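Local coordinates for putative nucleoprotein (Infectious salmon anemia virus, PDB 4EWC), which encapsidates the negative-strand viral RNA, protecting it from nucleases and forming the ribonucleoprotein that serves as template for transcription and replication, at residues A[179-184]-A[259-264]; A[342-347]-A[352-357]; A[457-462]-A[570-575]. All coordinates share one frame; numbering follows the deposited sequence.

Contact 1: residues A[179-184]-A[259-264]; sequences AIMRIL and QCMALI. Unlike the reference sequence in segment 179-184: Met181 (reference Ile).
Met181 and Met261, both present as selenomethionine, bridge helices 174-188 and 253-269 at a point where the axes of the two short segments stay 11.9 Å apart. Met181 CA and Ile264 CA, the nearest pair, are 8.6 Å from each other, and long side chains span the distance. In Met181 the CB bond leads toward helix 253-269, and the chain then bends at chi2 (-51°) and again at chi3. CB, CG and SE carry the terminal CE across, and CE makes the closest touches: it rests 3.6 Å from Met261 SE and 3.9 Å from Ile264 CG2. The two methionine chains meet at a slant, whereas Met181 passes Ile264 at about a right angle. Leu184, one turn further along its helix, adds a looser approach of its CG to Met261 CE at 4.4 Å. Beyond the pair of segments, Met181 also packs on Met265 and Val268, while helices 142-162 and 226-236 close round Leu184 through Leu158 and Phe233. No hydrogen bond links the segments. This is buried, wholly apolar helix-to-helix packing, joined by dispersion and exclusion of water through the bent selenomethionine side chains.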
# COMPACT_ATOMS: atom_id res chain seq x y z
N ALA A 179 22.38 -16.37 -14.37
CA ALA A 179 23.62 -16.39 -15.12
C ALA A 179 23.56 -17.38 -16.29
O ALA A 179 24.05 -17.10 -17.38
CB ALA A 179 24.79 -16.70 -14.20
N ILE A 180 22.94 -18.54 -16.05
CA ILE A 180 22.81 -19.58 -17.06
C ILE A 180 21.95 -19.13 -18.26
O ILE A 180 22.35 -19.29 -19.41
CB ILE A 180 22.30 -20.90 -16.40
CG1 ILE A 180 23.45 -21.55 -15.61
CG2 ILE A 180 21.74 -21.87 -17.42
CD1 ILE A 180 23.03 -22.61 -14.60
N MSE A 181 20.80 -18.52 -17.99
CA MSE A 181 19.98 -18.00 -19.08
C MSE A 181 20.67 -16.88 -19.87
O MSE A 181 20.50 -16.77 -21.08
CB MSE A 181 18.63 -17.48 -18.57
CG MSE A 181 17.65 -18.51 -18.11
SE MSE A 181 17.35 -19.96 -19.41
CE MSE A 181 16.94 -19.01 -21.05
N ARG A 182 21.42 -16.03 -19.18
CA ARG A 182 22.07 -14.90 -19.83
C ARG A 182 23.14 -15.41 -20.76
O ARG A 182 23.29 -14.91 -21.88
CB ARG A 182 22.67 -13.94 -18.79
CG ARG A 182 21.66 -13.01 -18.15
CD ARG A 182 22.32 -12.15 -17.08
NE ARG A 182 21.33 -11.52 -16.19
CZ ARG A 182 20.71 -10.37 -16.44
NH1 ARG A 182 20.97 -9.69 -17.55
NH2 ARG A 182 19.83 -9.87 -15.56
N ILE A 183 23.89 -16.40 -20.29
CA ILE A 183 24.93 -17.00 -21.11
C ILE A 183 24.30 -17.80 -22.25
O ILE A 183 24.82 -17.82 -23.38
CB ILE A 183 25.90 -17.85 -20.26
CG1 ILE A 183 27.17 -18.14 -21.05
CG2 ILE A 183 25.28 -19.12 -19.78
CD1 ILE A 183 27.97 -16.89 -21.32
N LEU A 184 23.17 -18.44 -21.97
CA LEU A 184 22.46 -19.18 -22.99
C LEU A 184 22.03 -18.25 -24.10
O LEU A 184 22.29 -18.50 -25.27
CB LEU A 184 21.25 -19.88 -22.39
CG LEU A 184 20.31 -20.59 -23.37
CD1 LEU A 184 21.05 -21.33 -24.47
CD2 LEU A 184 19.45 -21.56 -22.60
N GLN A 259 10.30 -17.46 -29.85
CA GLN A 259 9.15 -17.00 -29.08
C GLN A 259 9.30 -17.35 -27.59
O GLN A 259 9.08 -16.51 -26.73
CB GLN A 259 7.85 -17.59 -29.63
CG GLN A 259 7.46 -17.06 -30.99
CD GLN A 259 6.20 -17.72 -31.52
OE1 GLN A 259 6.10 -18.94 -31.57
NE2 GLN A 259 5.23 -16.91 -31.93
N CYS A 260 9.67 -18.60 -27.31
CA CYS A 260 9.94 -19.07 -25.96
C CYS A 260 11.07 -18.30 -25.27
O CYS A 260 10.97 -17.93 -24.09
CB CYS A 260 10.28 -20.57 -25.99
SG CYS A 260 8.91 -21.66 -26.55
N MSE A 261 12.14 -18.06 -26.01
CA MSE A 261 13.26 -17.30 -25.45
C MSE A 261 12.83 -15.85 -25.15
O MSE A 261 13.23 -15.29 -24.15
CB MSE A 261 14.48 -17.40 -26.36
CG MSE A 261 15.14 -18.77 -26.32
SE MSE A 261 16.00 -19.04 -24.55
CE MSE A 261 17.35 -17.68 -24.70
N ALA A 262 11.98 -15.28 -25.98
CA ALA A 262 11.42 -13.97 -25.69
C ALA A 262 10.60 -13.98 -24.39
O ALA A 262 10.69 -13.04 -23.59
CB ALA A 262 10.58 -13.46 -26.86
N LEU A 263 9.82 -15.03 -24.17
CA LEU A 263 8.96 -15.10 -22.99
C LEU A 263 9.79 -15.27 -21.73
O LEU A 263 9.51 -14.65 -20.69
CB LEU A 263 7.94 -16.23 -23.13
CG LEU A 263 6.89 -15.98 -24.22
CD1 LEU A 263 6.02 -17.21 -24.46
CD2 LEU A 263 6.04 -14.79 -23.81
N ILE A 264 10.79 -16.14 -21.84
CA ILE A 264 11.71 -16.41 -20.73
C ILE A 264 12.70 -15.26 -20.47
O ILE A 264 12.96 -14.88 -19.32
CB ILE A 264 12.46 -17.75 -20.99
CG1 ILE A 264 11.44 -18.86 -21.21
CG2 ILE A 264 13.38 -18.11 -19.84
CD1 ILE A 264 12.05 -20.22 -21.55

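Contact 2: residues A[342-347]-A[352-357]; sequences KVRGRC and QRLLTS
Segments 342-346 and 352-357 run almost antiparallel, at 167° with axes 8.7 Å apart, and form a helical hairpin whose closest CA atoms belong to Arg344 and Arg353. The hairpin, made by helices 334-346 and 350-358, is part of the protein's helical bundle. Arg344 carries much of the contact, its side chain fitting as a knob among Arg353, Leu354, Thr356 and Ser357. With CG anti to the backbone N (chi1 -156°) and the chain extended as far as NE, the guanidinium reaches across the neighbouring helix. There NE donates a bent hydrogen bond to Ser357 OG (2.8 Å, 138° at the hydrogen), which lies close to the guanidinium plane at its edge. Over one face sits Arg353 CB, 3.9 Å from Arg344 CZ, and the two arginine chains cross at about a right angle. Nearer the turn, Cys347 CB packs 3.4 Å from Arg353 CG, while Cys347 SG lies 3.6 Å from Gln352 CB. Phe379 of helix 369-381 packs on Cys347 and Gln352. The buried side holds Val343, Cys347, Gln352 and Thr356, where Thr356 OG1 is bonded to Gln352 O at 2.7 Å and CG2 packs against Val343. At the polar rim Arg344 NH1 and Arg353 NE are 5.2 Å apart; the salt bridge of Arg353 with Glu350 probably offsets part of this like-charge proximity, whereas Ser357 OG only orients Arg344.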
# COMPACT_ATOMS: atom_id res chain seq x y z
N LYS A 342 1.40 -1.36 -36.19
CA LYS A 342 1.69 -2.19 -35.03
C LYS A 342 1.14 -1.56 -33.77
O LYS A 342 0.49 -2.24 -32.97
CB LYS A 342 3.19 -2.44 -34.90
CG LYS A 342 3.71 -3.40 -35.92
CD LYS A 342 5.21 -3.50 -35.83
CE LYS A 342 5.75 -4.39 -36.93
NZ LYS A 342 7.23 -4.49 -36.81
N VAL A 343 1.39 -0.26 -33.60
CA VAL A 343 0.86 0.44 -32.44
C VAL A 343 -0.66 0.41 -32.42
O VAL A 343 -1.25 0.17 -31.36
CB VAL A 343 1.36 1.87 -32.33
CG1 VAL A 343 0.83 2.53 -31.05
CG2 VAL A 343 2.87 1.90 -32.31
N ARG A 344 -1.30 0.62 -33.57
CA ARG A 344 -2.77 0.60 -33.64
C ARG A 344 -3.30 -0.72 -33.15
O ARG A 344 -4.23 -0.75 -32.36
CB ARG A 344 -3.30 0.93 -35.05
CG ARG A 344 -4.74 1.49 -35.03
CD ARG A 344 -5.20 2.00 -36.39
NE ARG A 344 -6.48 2.70 -36.35
CZ ARG A 344 -7.66 2.10 -36.23
NH1 ARG A 344 -7.74 0.78 -36.10
NH2 ARG A 344 -8.79 2.81 -36.22
N GLY A 345 -2.69 -1.81 -33.61
CA GLY A 345 -3.04 -3.14 -33.15
C GLY A 345 -2.80 -3.39 -31.66
O GLY A 345 -3.41 -4.26 -31.07
N ARG A 346 -1.90 -2.63 -31.05
CA ARG A 346 -1.63 -2.85 -29.64
C ARG A 346 -2.63 -2.11 -28.77
O ARG A 346 -2.74 -2.38 -27.58
CB ARG A 346 -0.18 -2.50 -29.26
CG ARG A 346 0.84 -3.50 -29.80
CD ARG A 346 2.22 -3.26 -29.26
NE ARG A 346 2.41 -3.82 -27.92
CZ ARG A 346 3.56 -3.77 -27.25
NH1 ARG A 346 4.62 -3.19 -27.81
NH2 ARG A 346 3.67 -4.30 -26.03
N CYS A 347 -3.36 -1.19 -29.37
CA CYS A 347 -4.39 -0.46 -28.65
C CYS A 347 -5.57 -1.34 -28.28
O CYS A 347 -5.99 -2.21 -29.05
CB CYS A 347 -4.88 0.74 -29.46
SG CYS A 347 -3.63 1.93 -29.79
N GLN A 352 -7.51 5.23 -28.17
CA GLN A 352 -6.09 5.11 -28.48
C GLN A 352 -5.86 4.79 -29.96
O GLN A 352 -4.87 5.24 -30.54
CB GLN A 352 -5.46 4.08 -27.57
CG GLN A 352 -5.41 4.55 -26.14
CD GLN A 352 -5.23 3.43 -25.11
OE1 GLN A 352 -5.96 2.44 -25.10
NE2 GLN A 352 -4.27 3.62 -24.22
N ARG A 353 -6.76 4.02 -30.55
CA ARG A 353 -6.65 3.64 -31.96
C ARG A 353 -6.74 4.86 -32.89
O ARG A 353 -5.88 5.04 -33.75
CB ARG A 353 -7.68 2.57 -32.35
CG ARG A 353 -7.46 1.24 -31.66
CD ARG A 353 -8.30 0.11 -32.24
NE ARG A 353 -8.41 -0.98 -31.27
CZ ARG A 353 -9.43 -1.14 -30.43
NH1 ARG A 353 -10.47 -0.32 -30.48
NH2 ARG A 353 -9.43 -2.15 -29.56
N LEU A 354 -7.77 5.68 -32.70
CA LEU A 354 -7.92 6.93 -33.44
C LEU A 354 -6.72 7.82 -33.19
O LEU A 354 -6.09 8.32 -34.11
CB LEU A 354 -9.19 7.68 -33.01
CG LEU A 354 -10.45 6.87 -33.27
CD1 LEU A 354 -11.67 7.66 -32.82
CD2 LEU A 354 -10.53 6.48 -34.74
N LEU A 355 -6.41 7.99 -31.91
CA LEU A 355 -5.29 8.83 -31.48
C LEU A 355 -4.00 8.41 -32.19
O LEU A 355 -3.29 9.24 -32.76
CB LEU A 355 -5.16 8.75 -29.96
CG LEU A 355 -4.73 9.94 -29.11
CD1 LEU A 355 -5.33 11.26 -29.57
CD2 LEU A 355 -5.10 9.67 -27.66
N THR A 356 -3.72 7.11 -32.16
CA THR A 356 -2.62 6.53 -32.92
C THR A 356 -2.65 6.88 -34.43
O THR A 356 -1.64 7.26 -35.01
CB THR A 356 -2.58 4.98 -32.76
OG1 THR A 356 -2.33 4.64 -31.39
CG2 THR A 356 -1.51 4.36 -33.66
N SER A 357 -3.81 6.72 -35.06
CA SER A 357 -3.93 7.01 -36.49
C SER A 357 -3.78 8.50 -36.76
O SER A 357 -3.31 8.90 -37.81
CB SER A 357 -5.25 6.52 -37.04
OG SER A 357 -5.30 5.11 -37.11

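Contact 3: residues A[457-462]-A[570-575]; sequences ADIIEN and TFMVGE
The chi1 of Met572 (-56°) sets its CG against Asn462 CB, while that of Asn462 (-71°) turns the amide back over its own helix. Met572, present as selenomethionine, has a CB bond that points toward helix 457-463; the bends at chi2 and chi3 leave CG and SE facing the helix and turn CE back over the strand. The closest touch is between aliphatic carbons: Asn462 CB stands 3.6 Å from Met572 CG, and the two side chains cross at about a right angle. Further along Met572, the selenium makes a looser approach, with SE 4.3 Å from Ile459 CG2. Asn462 ND2 donates a nearly straight bond of 2.7 Å to Asp458 O (168° at the hydrogen). That carbonyl also accepts from Asn462 N, the two donors arriving from opposite faces of its plane. The ND2 bond holds the amide's rotation; CB faces the strand by its position on the helix. Strand 568-574 is the middle one of a three-stranded antiparallel sheet, and its neighbours join in: Ile581 of strand 577-583 packs on Asn462, and Glu500 on Ile459 and Met572. Ser521 of the second subunit packs on Ile459, so the helix also takes part in the contact between subunits. Between the two segments no hydrogen bond forms; the helix rests on the sheet through carbon and selenium, with the amide's ND2 bonded within the helix.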
# COMPACT_ATOMS: atom_id res chain seq x y z
N ALA A 457 3.09 -2.32 -6.40
CA ALA A 457 3.86 -2.74 -5.23
C ALA A 457 3.04 -3.65 -4.32
O ALA A 457 3.58 -4.61 -3.77
CB ALA A 457 4.36 -1.52 -4.45
N ASP A 458 1.76 -3.33 -4.15
CA ASP A 458 0.87 -4.18 -3.36
C ASP A 458 0.91 -5.60 -3.88
O ASP A 458 0.98 -6.56 -3.10
CB ASP A 458 -0.56 -3.68 -3.42
CG ASP A 458 -0.73 -2.31 -2.80
OD1 ASP A 458 -0.72 -2.24 -1.55
OD2 ASP A 458 -0.89 -1.31 -3.56
N ILE A 459 0.85 -5.74 -5.20
CA ILE A 459 0.87 -7.04 -5.83
C ILE A 459 2.18 -7.76 -5.55
O ILE A 459 2.17 -8.90 -5.07
CB ILE A 459 0.63 -6.97 -7.36
CG1 ILE A 459 -0.73 -6.36 -7.66
CG2 ILE A 459 0.72 -8.38 -7.99
CD1 ILE A 459 -1.04 -6.30 -9.15
N ILE A 460 3.29 -7.09 -5.87
CA ILE A 460 4.63 -7.56 -5.53
C ILE A 460 4.70 -8.06 -4.09
O ILE A 460 5.15 -9.17 -3.84
CB ILE A 460 5.69 -6.44 -5.65
CG1 ILE A 460 5.87 -6.00 -7.10
CG2 ILE A 460 6.99 -6.91 -5.07
CD1 ILE A 460 6.48 -7.06 -7.97
N GLU A 461 4.25 -7.24 -3.16
CA GLU A 461 4.32 -7.62 -1.75
C GLU A 461 3.52 -8.88 -1.46
O GLU A 461 3.99 -9.78 -0.76
CB GLU A 461 3.88 -6.49 -0.84
CG GLU A 461 4.10 -6.79 0.62
CD GLU A 461 5.45 -6.27 1.09
OE1 GLU A 461 5.83 -5.16 0.64
OE2 GLU A 461 6.11 -6.98 1.89
N ASN A 462 2.31 -8.97 -1.99
CA ASN A 462 1.54 -10.20 -1.80
C ASN A 462 2.06 -11.41 -2.60
O ASN A 462 1.83 -12.55 -2.21
CB ASN A 462 0.06 -9.98 -2.07
CG ASN A 462 -0.59 -9.15 -1.01
OD1 ASN A 462 -1.30 -9.66 -0.14
ND2 ASN A 462 -0.35 -7.84 -1.07
N THR A 570 -8.24 -6.66 -6.40
CA THR A 570 -7.84 -7.86 -7.11
C THR A 570 -7.57 -9.02 -6.13
O THR A 570 -7.38 -8.80 -4.94
CB THR A 570 -6.64 -7.56 -8.05
OG1 THR A 570 -6.39 -8.68 -8.91
CG2 THR A 570 -5.39 -7.20 -7.27
N PHE A 571 -7.59 -10.25 -6.62
CA PHE A 571 -7.45 -11.38 -5.73
C PHE A 571 -6.09 -12.02 -5.86
O PHE A 571 -5.62 -12.26 -6.97
CB PHE A 571 -8.57 -12.40 -5.99
CG PHE A 571 -9.93 -11.91 -5.59
CD1 PHE A 571 -10.67 -11.12 -6.45
CD2 PHE A 571 -10.45 -12.21 -4.35
CE1 PHE A 571 -11.92 -10.65 -6.08
CE2 PHE A 571 -11.71 -11.74 -3.97
CZ PHE A 571 -12.43 -10.97 -4.83
N MSE A 572 -5.44 -12.25 -4.72
CA MSE A 572 -4.22 -13.04 -4.68
C MSE A 572 -4.59 -14.47 -4.26
O MSE A 572 -5.30 -14.68 -3.28
CB MSE A 572 -3.23 -12.45 -3.69
CG MSE A 572 -2.87 -10.99 -3.96
SE MSE A 572 -2.08 -10.80 -5.77
CE MSE A 572 -3.47 -9.76 -6.56
N VAL A 573 -4.09 -15.45 -5.00
CA VAL A 573 -4.51 -16.83 -4.84
C VAL A 573 -3.40 -17.68 -4.23
O VAL A 573 -2.28 -17.73 -4.73
CB VAL A 573 -4.99 -17.41 -6.21
CG1 VAL A 573 -5.29 -18.86 -6.11
CG2 VAL A 573 -6.22 -16.66 -6.70
N GLY A 574 -3.71 -18.32 -3.10
CA GLY A 574 -2.85 -19.34 -2.53
C GLY A 574 -3.55 -20.69 -2.66
O GLY A 574 -4.72 -20.77 -3.06
N GLU A 575 -2.86 -21.77 -2.33
CA GLU A 575 -3.49 -23.09 -2.36
C GLU A 575 -4.54 -23.20 -1.25
O GLU A 575 -5.48 -23.98 -1.36
CB GLU A 575 -2.43 -24.16 -2.17
CG GLU A 575 -1.42 -23.77 -1.12
CD GLU A 575 -0.40 -24.84 -0.89
OE1 GLU A 575 -0.62 -25.96 -1.41
OE2 GLU A 575 0.61 -24.57 -0.20

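How the contacts relate
The three contacts follow one another along the chain without interleaving: contact 1 closes before contact 2 opens, and contact 2 before contact 3. Their centres are 26 to 31 Å apart and none touches another; the nearest atoms are about 11 Å apart for contacts 1 and 2, about 15 Å for contacts 1 and 3 and about 18 Å for contacts 2 and 3. They share no helix or strand. Contact 1 ties together two helices distant in sequence, contact 2 is a local hairpin in the helical bundle, and contact 3 sets a helix on the antiparallel strands of the C-terminal region, beside the second subunit. Each joins its own elements independently, in separate parts of a mainly helical nucleoprotein.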